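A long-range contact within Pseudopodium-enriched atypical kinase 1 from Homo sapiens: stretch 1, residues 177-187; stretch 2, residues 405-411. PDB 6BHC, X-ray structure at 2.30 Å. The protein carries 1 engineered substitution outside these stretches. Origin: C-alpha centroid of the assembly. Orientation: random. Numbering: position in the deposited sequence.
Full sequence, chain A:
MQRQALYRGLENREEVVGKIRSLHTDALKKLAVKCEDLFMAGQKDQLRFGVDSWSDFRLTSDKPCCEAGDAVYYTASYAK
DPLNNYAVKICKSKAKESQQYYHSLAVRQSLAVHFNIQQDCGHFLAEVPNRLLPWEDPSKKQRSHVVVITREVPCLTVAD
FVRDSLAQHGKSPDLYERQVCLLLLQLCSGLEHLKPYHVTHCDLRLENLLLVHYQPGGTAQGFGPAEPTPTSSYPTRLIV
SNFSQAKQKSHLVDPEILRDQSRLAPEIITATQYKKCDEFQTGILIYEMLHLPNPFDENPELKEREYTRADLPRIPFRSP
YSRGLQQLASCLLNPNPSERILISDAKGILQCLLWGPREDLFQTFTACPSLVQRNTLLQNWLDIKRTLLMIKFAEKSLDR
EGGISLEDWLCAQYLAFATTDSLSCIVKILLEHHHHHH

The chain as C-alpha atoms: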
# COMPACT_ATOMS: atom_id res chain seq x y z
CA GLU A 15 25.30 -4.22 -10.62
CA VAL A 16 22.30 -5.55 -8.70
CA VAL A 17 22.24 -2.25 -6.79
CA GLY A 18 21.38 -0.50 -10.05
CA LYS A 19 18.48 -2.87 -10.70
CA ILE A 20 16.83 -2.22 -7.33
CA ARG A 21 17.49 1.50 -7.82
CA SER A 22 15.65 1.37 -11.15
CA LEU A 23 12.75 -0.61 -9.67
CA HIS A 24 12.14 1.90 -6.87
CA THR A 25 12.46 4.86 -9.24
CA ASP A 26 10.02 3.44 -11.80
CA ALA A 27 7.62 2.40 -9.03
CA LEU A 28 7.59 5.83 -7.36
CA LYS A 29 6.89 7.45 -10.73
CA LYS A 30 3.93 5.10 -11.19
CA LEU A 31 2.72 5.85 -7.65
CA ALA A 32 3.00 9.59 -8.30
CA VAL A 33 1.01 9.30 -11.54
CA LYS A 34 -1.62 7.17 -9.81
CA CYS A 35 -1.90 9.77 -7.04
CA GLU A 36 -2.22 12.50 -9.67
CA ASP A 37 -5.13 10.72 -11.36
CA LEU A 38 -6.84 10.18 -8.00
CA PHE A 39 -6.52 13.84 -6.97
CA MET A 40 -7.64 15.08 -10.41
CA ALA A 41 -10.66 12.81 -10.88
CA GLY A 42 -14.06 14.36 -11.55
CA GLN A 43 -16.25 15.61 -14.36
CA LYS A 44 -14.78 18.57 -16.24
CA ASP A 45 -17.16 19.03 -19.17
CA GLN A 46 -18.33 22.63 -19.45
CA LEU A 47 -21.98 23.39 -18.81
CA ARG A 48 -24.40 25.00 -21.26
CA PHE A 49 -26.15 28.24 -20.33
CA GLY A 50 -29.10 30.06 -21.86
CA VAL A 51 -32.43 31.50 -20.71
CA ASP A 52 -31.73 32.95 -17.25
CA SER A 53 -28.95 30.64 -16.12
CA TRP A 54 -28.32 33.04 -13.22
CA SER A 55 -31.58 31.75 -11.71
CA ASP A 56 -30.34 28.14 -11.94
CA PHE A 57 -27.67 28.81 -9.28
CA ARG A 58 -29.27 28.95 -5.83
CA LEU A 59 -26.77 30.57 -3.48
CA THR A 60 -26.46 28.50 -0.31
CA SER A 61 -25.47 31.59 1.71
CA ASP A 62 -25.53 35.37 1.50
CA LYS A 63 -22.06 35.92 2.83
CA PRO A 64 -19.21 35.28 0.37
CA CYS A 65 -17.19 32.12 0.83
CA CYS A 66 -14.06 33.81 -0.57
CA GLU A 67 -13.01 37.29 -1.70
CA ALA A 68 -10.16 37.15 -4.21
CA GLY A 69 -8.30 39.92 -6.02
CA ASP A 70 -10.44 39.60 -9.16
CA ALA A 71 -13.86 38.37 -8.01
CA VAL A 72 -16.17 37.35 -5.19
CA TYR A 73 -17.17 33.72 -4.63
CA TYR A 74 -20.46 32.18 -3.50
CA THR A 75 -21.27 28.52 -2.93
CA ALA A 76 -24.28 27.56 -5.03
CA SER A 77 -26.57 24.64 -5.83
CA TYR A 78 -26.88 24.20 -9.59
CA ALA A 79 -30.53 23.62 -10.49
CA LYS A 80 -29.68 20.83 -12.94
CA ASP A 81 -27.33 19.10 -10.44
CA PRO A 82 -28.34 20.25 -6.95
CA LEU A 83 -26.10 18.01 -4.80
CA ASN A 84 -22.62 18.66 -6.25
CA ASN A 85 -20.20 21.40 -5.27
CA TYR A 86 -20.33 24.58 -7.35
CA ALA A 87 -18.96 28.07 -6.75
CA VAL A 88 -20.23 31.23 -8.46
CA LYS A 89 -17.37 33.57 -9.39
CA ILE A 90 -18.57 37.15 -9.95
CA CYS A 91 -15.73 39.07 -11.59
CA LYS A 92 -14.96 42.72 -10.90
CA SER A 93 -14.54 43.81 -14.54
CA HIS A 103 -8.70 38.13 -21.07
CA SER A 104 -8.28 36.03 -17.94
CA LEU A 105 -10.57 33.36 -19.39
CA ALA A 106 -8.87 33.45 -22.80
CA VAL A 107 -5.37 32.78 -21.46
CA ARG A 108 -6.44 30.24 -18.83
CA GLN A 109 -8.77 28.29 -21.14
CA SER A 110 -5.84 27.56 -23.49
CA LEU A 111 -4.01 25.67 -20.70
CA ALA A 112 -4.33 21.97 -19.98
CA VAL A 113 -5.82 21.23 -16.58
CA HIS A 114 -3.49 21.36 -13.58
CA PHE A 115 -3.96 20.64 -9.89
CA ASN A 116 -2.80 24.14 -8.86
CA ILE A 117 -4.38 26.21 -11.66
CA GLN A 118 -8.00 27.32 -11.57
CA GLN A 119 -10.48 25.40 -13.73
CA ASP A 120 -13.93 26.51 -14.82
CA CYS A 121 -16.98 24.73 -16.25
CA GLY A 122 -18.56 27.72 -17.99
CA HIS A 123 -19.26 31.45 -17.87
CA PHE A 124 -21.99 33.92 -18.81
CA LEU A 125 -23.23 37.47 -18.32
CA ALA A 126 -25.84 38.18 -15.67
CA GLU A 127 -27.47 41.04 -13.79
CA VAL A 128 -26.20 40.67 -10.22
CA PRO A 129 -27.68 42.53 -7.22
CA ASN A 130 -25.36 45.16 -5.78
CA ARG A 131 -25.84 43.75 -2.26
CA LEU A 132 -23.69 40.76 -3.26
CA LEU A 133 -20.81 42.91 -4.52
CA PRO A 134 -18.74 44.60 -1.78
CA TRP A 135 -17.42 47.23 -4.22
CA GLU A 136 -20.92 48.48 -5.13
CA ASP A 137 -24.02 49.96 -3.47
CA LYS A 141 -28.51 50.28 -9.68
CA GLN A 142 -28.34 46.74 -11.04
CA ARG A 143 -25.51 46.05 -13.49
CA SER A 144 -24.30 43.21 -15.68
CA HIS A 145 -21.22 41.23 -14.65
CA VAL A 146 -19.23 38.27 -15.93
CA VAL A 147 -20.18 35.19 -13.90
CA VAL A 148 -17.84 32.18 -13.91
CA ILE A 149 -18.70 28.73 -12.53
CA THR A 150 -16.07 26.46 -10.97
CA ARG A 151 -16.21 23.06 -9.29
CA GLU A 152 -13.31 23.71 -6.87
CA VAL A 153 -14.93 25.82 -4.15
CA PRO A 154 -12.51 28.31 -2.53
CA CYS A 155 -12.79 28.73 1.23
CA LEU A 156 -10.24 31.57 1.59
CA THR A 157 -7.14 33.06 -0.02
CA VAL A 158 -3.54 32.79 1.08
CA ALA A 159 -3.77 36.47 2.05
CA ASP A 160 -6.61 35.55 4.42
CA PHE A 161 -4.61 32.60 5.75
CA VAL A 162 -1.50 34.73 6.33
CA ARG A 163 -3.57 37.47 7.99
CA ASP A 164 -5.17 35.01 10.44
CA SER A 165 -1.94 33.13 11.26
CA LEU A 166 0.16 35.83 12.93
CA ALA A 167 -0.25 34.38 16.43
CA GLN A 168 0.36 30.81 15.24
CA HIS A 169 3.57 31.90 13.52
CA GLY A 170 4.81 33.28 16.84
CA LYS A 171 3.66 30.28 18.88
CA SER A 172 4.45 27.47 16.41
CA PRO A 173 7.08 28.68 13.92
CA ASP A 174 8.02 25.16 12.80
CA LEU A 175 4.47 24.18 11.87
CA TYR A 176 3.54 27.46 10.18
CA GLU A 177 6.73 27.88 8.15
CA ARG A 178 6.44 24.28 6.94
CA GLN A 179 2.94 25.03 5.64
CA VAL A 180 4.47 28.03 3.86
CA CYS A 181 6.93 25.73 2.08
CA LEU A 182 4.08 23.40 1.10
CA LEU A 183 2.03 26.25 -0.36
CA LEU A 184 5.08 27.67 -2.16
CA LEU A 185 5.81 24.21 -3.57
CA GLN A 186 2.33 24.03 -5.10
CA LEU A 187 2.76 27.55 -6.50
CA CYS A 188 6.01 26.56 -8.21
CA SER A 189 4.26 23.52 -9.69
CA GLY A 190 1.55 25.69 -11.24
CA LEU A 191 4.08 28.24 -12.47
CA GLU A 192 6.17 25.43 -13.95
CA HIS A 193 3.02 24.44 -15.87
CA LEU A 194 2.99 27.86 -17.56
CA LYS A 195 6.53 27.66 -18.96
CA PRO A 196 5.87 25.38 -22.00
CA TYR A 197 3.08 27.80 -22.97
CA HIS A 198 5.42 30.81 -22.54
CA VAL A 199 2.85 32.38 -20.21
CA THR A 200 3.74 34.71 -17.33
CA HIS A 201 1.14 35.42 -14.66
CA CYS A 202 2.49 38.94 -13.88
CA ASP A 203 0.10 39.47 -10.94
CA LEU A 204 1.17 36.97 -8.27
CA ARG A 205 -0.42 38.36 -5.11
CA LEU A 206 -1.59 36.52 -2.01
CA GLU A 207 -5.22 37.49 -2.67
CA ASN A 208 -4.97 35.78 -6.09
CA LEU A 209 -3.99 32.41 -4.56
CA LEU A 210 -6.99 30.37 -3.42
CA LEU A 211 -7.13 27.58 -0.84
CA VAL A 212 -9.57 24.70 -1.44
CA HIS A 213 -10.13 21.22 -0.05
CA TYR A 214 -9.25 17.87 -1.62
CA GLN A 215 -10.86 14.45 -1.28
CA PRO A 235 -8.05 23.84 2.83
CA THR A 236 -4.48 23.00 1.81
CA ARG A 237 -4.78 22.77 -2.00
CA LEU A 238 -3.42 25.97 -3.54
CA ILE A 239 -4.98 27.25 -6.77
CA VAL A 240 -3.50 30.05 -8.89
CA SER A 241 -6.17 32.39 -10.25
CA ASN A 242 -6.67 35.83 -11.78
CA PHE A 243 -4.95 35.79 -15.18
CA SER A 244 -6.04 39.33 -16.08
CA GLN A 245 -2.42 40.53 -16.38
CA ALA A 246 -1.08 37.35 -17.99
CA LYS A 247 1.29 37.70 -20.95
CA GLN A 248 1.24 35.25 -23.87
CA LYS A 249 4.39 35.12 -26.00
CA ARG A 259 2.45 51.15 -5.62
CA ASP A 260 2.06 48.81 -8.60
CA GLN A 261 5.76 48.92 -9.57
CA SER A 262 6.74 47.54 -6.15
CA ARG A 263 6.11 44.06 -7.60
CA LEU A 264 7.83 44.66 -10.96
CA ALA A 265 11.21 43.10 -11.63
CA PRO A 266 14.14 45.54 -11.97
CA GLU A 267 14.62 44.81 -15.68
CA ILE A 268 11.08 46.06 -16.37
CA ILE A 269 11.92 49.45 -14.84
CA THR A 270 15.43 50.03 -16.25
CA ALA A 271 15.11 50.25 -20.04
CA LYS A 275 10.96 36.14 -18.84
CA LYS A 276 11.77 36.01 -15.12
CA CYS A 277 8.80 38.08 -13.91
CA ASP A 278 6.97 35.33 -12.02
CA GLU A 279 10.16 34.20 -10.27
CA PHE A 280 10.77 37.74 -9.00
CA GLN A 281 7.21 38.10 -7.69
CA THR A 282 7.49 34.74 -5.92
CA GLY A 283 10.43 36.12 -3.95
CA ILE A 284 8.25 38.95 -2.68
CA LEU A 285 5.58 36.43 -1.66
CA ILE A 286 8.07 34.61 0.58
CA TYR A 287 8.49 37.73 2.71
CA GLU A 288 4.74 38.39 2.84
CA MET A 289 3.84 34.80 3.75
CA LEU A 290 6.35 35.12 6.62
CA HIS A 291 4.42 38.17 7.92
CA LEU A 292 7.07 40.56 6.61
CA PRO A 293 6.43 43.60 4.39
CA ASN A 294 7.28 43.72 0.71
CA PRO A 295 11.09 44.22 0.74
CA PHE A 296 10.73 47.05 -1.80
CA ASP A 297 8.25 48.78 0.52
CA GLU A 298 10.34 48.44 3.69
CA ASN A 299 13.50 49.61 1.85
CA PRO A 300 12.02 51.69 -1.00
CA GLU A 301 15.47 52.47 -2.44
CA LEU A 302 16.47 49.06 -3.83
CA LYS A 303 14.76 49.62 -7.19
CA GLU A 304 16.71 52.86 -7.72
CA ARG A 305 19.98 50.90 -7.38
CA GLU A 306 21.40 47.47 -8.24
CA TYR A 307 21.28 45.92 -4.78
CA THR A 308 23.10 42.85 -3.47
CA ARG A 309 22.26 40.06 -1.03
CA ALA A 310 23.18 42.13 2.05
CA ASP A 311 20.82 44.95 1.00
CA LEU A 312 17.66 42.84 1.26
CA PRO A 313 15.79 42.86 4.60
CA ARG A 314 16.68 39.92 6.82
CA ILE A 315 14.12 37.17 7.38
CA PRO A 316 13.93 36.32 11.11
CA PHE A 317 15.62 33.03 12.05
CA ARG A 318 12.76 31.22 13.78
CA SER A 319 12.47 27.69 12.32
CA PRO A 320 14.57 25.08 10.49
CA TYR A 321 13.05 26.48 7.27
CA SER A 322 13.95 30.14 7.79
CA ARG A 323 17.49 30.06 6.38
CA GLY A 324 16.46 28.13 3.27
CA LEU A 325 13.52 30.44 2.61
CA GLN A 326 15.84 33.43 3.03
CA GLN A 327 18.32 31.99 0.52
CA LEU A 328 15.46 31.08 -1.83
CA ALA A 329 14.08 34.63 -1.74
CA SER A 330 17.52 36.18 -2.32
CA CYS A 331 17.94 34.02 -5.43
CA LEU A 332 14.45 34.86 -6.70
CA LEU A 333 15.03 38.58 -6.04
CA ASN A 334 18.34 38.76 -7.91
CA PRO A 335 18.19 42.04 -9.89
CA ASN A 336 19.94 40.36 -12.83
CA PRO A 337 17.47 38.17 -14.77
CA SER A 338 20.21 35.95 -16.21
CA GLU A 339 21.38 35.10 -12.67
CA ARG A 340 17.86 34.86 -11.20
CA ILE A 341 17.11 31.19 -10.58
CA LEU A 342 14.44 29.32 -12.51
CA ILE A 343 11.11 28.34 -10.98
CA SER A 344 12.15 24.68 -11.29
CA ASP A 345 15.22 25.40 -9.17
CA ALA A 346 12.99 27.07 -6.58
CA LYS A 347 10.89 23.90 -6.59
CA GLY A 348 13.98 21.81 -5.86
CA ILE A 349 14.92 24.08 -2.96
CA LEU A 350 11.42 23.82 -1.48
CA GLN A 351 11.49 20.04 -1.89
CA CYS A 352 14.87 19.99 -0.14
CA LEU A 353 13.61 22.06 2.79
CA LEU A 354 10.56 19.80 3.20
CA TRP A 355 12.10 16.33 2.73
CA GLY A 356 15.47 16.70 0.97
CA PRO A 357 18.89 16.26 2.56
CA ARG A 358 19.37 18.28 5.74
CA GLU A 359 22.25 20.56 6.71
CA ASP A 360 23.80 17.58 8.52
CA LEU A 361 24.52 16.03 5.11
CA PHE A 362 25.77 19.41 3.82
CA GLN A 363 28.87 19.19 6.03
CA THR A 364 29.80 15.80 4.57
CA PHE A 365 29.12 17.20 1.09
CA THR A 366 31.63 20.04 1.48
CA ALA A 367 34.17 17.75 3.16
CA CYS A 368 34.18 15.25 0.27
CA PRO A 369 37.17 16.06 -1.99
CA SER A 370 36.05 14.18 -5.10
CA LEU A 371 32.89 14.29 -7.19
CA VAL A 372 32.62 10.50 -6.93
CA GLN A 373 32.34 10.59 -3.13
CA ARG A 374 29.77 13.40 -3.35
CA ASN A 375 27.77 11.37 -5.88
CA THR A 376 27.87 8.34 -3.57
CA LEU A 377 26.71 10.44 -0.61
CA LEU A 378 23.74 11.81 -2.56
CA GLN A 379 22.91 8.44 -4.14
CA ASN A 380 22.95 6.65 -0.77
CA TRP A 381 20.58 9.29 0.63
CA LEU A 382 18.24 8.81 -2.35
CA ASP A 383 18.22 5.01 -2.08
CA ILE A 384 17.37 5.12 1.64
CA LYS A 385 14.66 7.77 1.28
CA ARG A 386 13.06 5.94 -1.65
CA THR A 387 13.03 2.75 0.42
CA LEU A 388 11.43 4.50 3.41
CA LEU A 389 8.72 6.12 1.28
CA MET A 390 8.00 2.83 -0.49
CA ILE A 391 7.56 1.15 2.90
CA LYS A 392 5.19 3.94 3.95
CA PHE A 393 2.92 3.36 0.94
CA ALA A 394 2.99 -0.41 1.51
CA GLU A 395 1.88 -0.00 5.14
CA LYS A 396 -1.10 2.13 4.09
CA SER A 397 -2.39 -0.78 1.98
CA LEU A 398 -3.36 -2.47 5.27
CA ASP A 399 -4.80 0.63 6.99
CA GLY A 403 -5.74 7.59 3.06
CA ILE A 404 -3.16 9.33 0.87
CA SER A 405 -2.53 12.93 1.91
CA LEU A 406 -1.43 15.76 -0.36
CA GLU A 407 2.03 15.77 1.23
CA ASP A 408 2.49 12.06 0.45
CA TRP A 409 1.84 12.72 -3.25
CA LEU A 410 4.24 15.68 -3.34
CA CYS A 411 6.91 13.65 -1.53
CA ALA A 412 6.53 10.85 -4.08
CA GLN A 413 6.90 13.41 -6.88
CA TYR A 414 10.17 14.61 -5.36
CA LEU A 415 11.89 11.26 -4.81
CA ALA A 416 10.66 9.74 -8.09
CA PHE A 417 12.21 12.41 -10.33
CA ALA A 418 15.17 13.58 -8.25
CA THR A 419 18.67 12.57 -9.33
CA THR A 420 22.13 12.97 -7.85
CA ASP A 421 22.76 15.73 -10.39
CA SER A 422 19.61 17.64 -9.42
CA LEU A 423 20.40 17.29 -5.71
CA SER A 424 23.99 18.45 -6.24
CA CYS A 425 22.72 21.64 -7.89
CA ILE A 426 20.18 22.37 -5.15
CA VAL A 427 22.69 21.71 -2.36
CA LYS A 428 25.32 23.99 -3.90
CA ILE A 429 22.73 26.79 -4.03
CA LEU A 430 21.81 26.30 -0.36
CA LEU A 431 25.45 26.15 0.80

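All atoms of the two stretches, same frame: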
# COMPACT_ATOMS: atom_id res chain seq x y z
N GLU A 177 5.79 27.68 9.24
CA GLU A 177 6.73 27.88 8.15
C GLU A 177 6.88 26.63 7.29
O GLU A 177 7.34 26.73 6.14
CB GLU A 177 8.09 28.32 8.69
CG GLU A 177 8.04 29.66 9.42
CD GLU A 177 9.40 30.31 9.60
OE1 GLU A 177 10.41 29.73 9.14
OE2 GLU A 177 9.46 31.41 10.19
N ARG A 178 6.50 25.45 7.80
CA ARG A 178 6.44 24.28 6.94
C ARG A 178 5.24 24.35 6.01
O ARG A 178 5.34 23.98 4.83
CB ARG A 178 6.40 23.00 7.78
CG ARG A 178 6.39 21.73 6.94
CD ARG A 178 6.52 20.46 7.78
NE ARG A 178 6.55 19.27 6.93
CZ ARG A 178 7.67 18.75 6.43
NH1 ARG A 178 8.84 19.29 6.69
NH2 ARG A 178 7.60 17.67 5.66
N GLN A 179 4.09 24.81 6.51
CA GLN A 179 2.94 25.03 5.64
C GLN A 179 3.25 26.05 4.55
O GLN A 179 2.74 25.93 3.43
CB GLN A 179 1.73 25.50 6.45
CG GLN A 179 1.26 24.53 7.52
CD GLN A 179 0.03 25.04 8.26
OE1 GLN A 179 -1.06 25.11 7.70
NE2 GLN A 179 0.21 25.41 9.52
N VAL A 180 4.07 27.05 4.87
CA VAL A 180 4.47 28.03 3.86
C VAL A 180 5.25 27.35 2.74
O VAL A 180 5.00 27.60 1.55
CB VAL A 180 5.27 29.17 4.51
CG1 VAL A 180 5.94 30.03 3.45
CG2 VAL A 180 4.37 30.02 5.38
N CYS A 181 6.18 26.46 3.10
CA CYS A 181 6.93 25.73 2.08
C CYS A 181 6.01 24.86 1.23
O CYS A 181 6.22 24.73 0.02
CB CYS A 181 8.02 24.87 2.74
SG CYS A 181 9.37 25.80 3.50
N LEU A 182 4.99 24.25 1.85
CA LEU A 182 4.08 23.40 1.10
C LEU A 182 3.22 24.21 0.13
O LEU A 182 2.95 23.76 -0.99
CB LEU A 182 3.20 22.59 2.06
CG LEU A 182 3.86 21.34 2.64
CD1 LEU A 182 3.01 20.76 3.76
CD2 LEU A 182 4.10 20.31 1.55
N LEU A 183 2.78 25.40 0.55
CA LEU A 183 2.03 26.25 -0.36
C LEU A 183 2.92 26.78 -1.48
O LEU A 183 2.51 26.83 -2.64
CB LEU A 183 1.39 27.41 0.41
CG LEU A 183 0.33 27.02 1.44
CD1 LEU A 183 -0.32 28.26 2.04
CD2 LEU A 183 -0.72 26.11 0.82
N LEU A 184 4.15 27.18 -1.14
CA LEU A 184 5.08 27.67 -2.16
C LEU A 184 5.44 26.57 -3.15
O LEU A 184 5.65 26.85 -4.34
CB LEU A 184 6.34 28.23 -1.50
CG LEU A 184 6.19 29.55 -0.73
CD1 LEU A 184 7.48 29.89 0.00
CD2 LEU A 184 5.78 30.68 -1.66
N LEU A 185 5.52 25.32 -2.68
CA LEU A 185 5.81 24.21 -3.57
C LEU A 185 4.70 24.02 -4.60
O LEU A 185 4.96 23.76 -5.78
CB LEU A 185 6.02 22.93 -2.76
CG LEU A 185 6.42 21.68 -3.56
CD1 LEU A 185 7.71 21.93 -4.30
CD2 LEU A 185 6.55 20.48 -2.64
N GLN A 186 3.44 24.14 -4.16
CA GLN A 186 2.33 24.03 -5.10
C GLN A 186 2.32 25.20 -6.08
O GLN A 186 1.97 25.03 -7.26
CB GLN A 186 1.00 23.96 -4.35
CG GLN A 186 0.89 22.77 -3.41
CD GLN A 186 -0.44 22.72 -2.70
OE1 GLN A 186 -1.49 22.57 -3.32
NE2 GLN A 186 -0.41 22.88 -1.38
N LEU A 187 2.68 26.40 -5.61
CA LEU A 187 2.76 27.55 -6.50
C LEU A 187 3.80 27.33 -7.59
O LEU A 187 3.54 27.60 -8.77
CB LEU A 187 3.08 28.81 -5.70
CG LEU A 187 3.33 30.08 -6.53
CD1 LEU A 187 2.09 30.45 -7.34
CD2 LEU A 187 3.75 31.24 -5.63
N SER A 405 -2.46 11.49 1.73
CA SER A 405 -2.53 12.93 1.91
C SER A 405 -1.83 13.64 0.76
O SER A 405 -1.11 13.04 -0.04
CB SER A 405 -1.90 13.33 3.24
OG SER A 405 -0.49 13.14 3.21
N LEU A 406 -2.06 14.95 0.69
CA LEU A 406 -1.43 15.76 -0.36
C LEU A 406 0.08 15.75 -0.22
O LEU A 406 0.81 15.71 -1.22
CB LEU A 406 -1.97 17.19 -0.30
CG LEU A 406 -1.34 18.19 -1.26
CD1 LEU A 406 -1.50 17.73 -2.70
CD2 LEU A 406 -1.95 19.57 -1.06
N GLU A 407 0.59 15.76 1.02
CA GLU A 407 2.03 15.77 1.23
C GLU A 407 2.67 14.46 0.78
O GLU A 407 3.82 14.46 0.32
CB GLU A 407 2.35 16.04 2.70
CG GLU A 407 3.82 16.34 2.96
CD GLU A 407 4.09 16.70 4.41
OE1 GLU A 407 5.19 16.38 4.90
OE2 GLU A 407 3.21 17.31 5.05
N ASP A 408 1.95 13.34 0.91
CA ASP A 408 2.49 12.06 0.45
C ASP A 408 2.68 12.07 -1.06
O ASP A 408 3.70 11.57 -1.57
CB ASP A 408 1.56 10.92 0.86
CG ASP A 408 1.38 10.82 2.36
OD1 ASP A 408 2.31 11.23 3.10
OD2 ASP A 408 0.32 10.33 2.80
N TRP A 409 1.71 12.61 -1.80
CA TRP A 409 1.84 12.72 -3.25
C TRP A 409 3.04 13.59 -3.62
O TRP A 409 3.87 13.20 -4.45
CB TRP A 409 0.55 13.28 -3.84
CG TRP A 409 0.60 13.58 -5.31
CD1 TRP A 409 1.43 13.02 -6.24
CD2 TRP A 409 -0.22 14.52 -6.01
NE1 TRP A 409 1.17 13.56 -7.48
CE2 TRP A 409 0.17 14.49 -7.36
CE3 TRP A 409 -1.24 15.40 -5.62
CZ2 TRP A 409 -0.43 15.29 -8.33
CZ3 TRP A 409 -1.83 16.19 -6.59
CH2 TRP A 409 -1.43 16.13 -7.92
N LEU A 410 3.14 14.77 -3.01
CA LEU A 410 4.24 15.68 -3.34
C LEU A 410 5.59 15.06 -2.99
O LEU A 410 6.57 15.26 -3.72
CB LEU A 410 4.05 17.01 -2.61
CG LEU A 410 2.73 17.74 -2.90
CD1 LEU A 410 2.63 19.04 -2.12
CD2 LEU A 410 2.57 17.99 -4.39
N CYS A 411 5.66 14.31 -1.89
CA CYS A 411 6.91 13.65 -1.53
C CYS A 411 7.27 12.57 -2.55
O CYS A 411 8.44 12.41 -2.89
CB CYS A 411 6.80 13.05 -0.13
SG CYS A 411 8.33 12.28 0.47

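This is a small helix-to-helix contact in which a leucine cluster packs beside a single arginine-glutamate salt bridge. Its modest size follows from the 312 Å² the two stretches bury. The axes of helices 177-187 and 406-411 come no nearer than 11.9 Å, so side chains must span the gap. The helices cross at 59°. The backbones are nearest where Leu182 CA lies 7.9 Å from Glu407 CA and Leu185 CA lies 8.7 Å from Leu410 CA.

The contacting residues of stretch 1 follow helical periodicity. Arg178, Leu182 and Gln186 are four apart and Leu185 is three after Leu182, so all share one face, while Val180, Cys181, Leu184 and Leu187 are out of reach. On the second helix, Leu406, Glu407 and Leu410 all direct CA-to-CB toward the partner.

Leu410 is the hub of the apolar part. With chi1 m and chi2 t, it places CD1 4.2 Å from Leu182 CD2, 4.2 Å from Leu185 CD2 and 4.3 Å from Gln186 CG. These are van der Waals separations, and an aliphatic side chain suits the site because a single methyl, CD1, meets all three neighbours. Leu182 and Leu185 reach it with different rotamers, m/t and t/p respectively.

The polar link is Arg178 to Glu407. The Arg178 CA-to-CB bond points sideways, but chi1 to chi3 are all t, and this extended chain carries the guanidinium to the second helix. Arg178 NH2 donates to Glu407 OE1 at 2.8 Å with an N-H...acceptor angle of 172°, and OE1 lies at the guanidinium edge near its plane, the arrangement expected of a well-directed, charge-assisted hydrogen bond. Glu407 is likewise extended, with chi1 and chi2 both t. Both residues remain partly exposed, which suits charged groups at such a site. Glu407 also covers part of the leucine cluster: its OE2 is 3.7 Å from Leu182 CD1.

Gln186 packs on the apolar residues although its amide is polar. Its CA-to-CB bond points sideways, yet the m, t conformation of chi1 and chi2 brings NE2 to 3.7 Å from Leu406 CD2. The methylene CG meets Leu410, while the buried amide has its hydrogen bonds satisfied elsewhere in the structure.

Ser405 makes no contact across the interface but caps the second helix. Asp408 N donates weakly to Ser405 OG at 3.4 Å, and Ser405 N donates to Asp408 OD2 at 3.2 Å, so the first turn, which carries Leu406 and Glu407, is tied at its start in both directions.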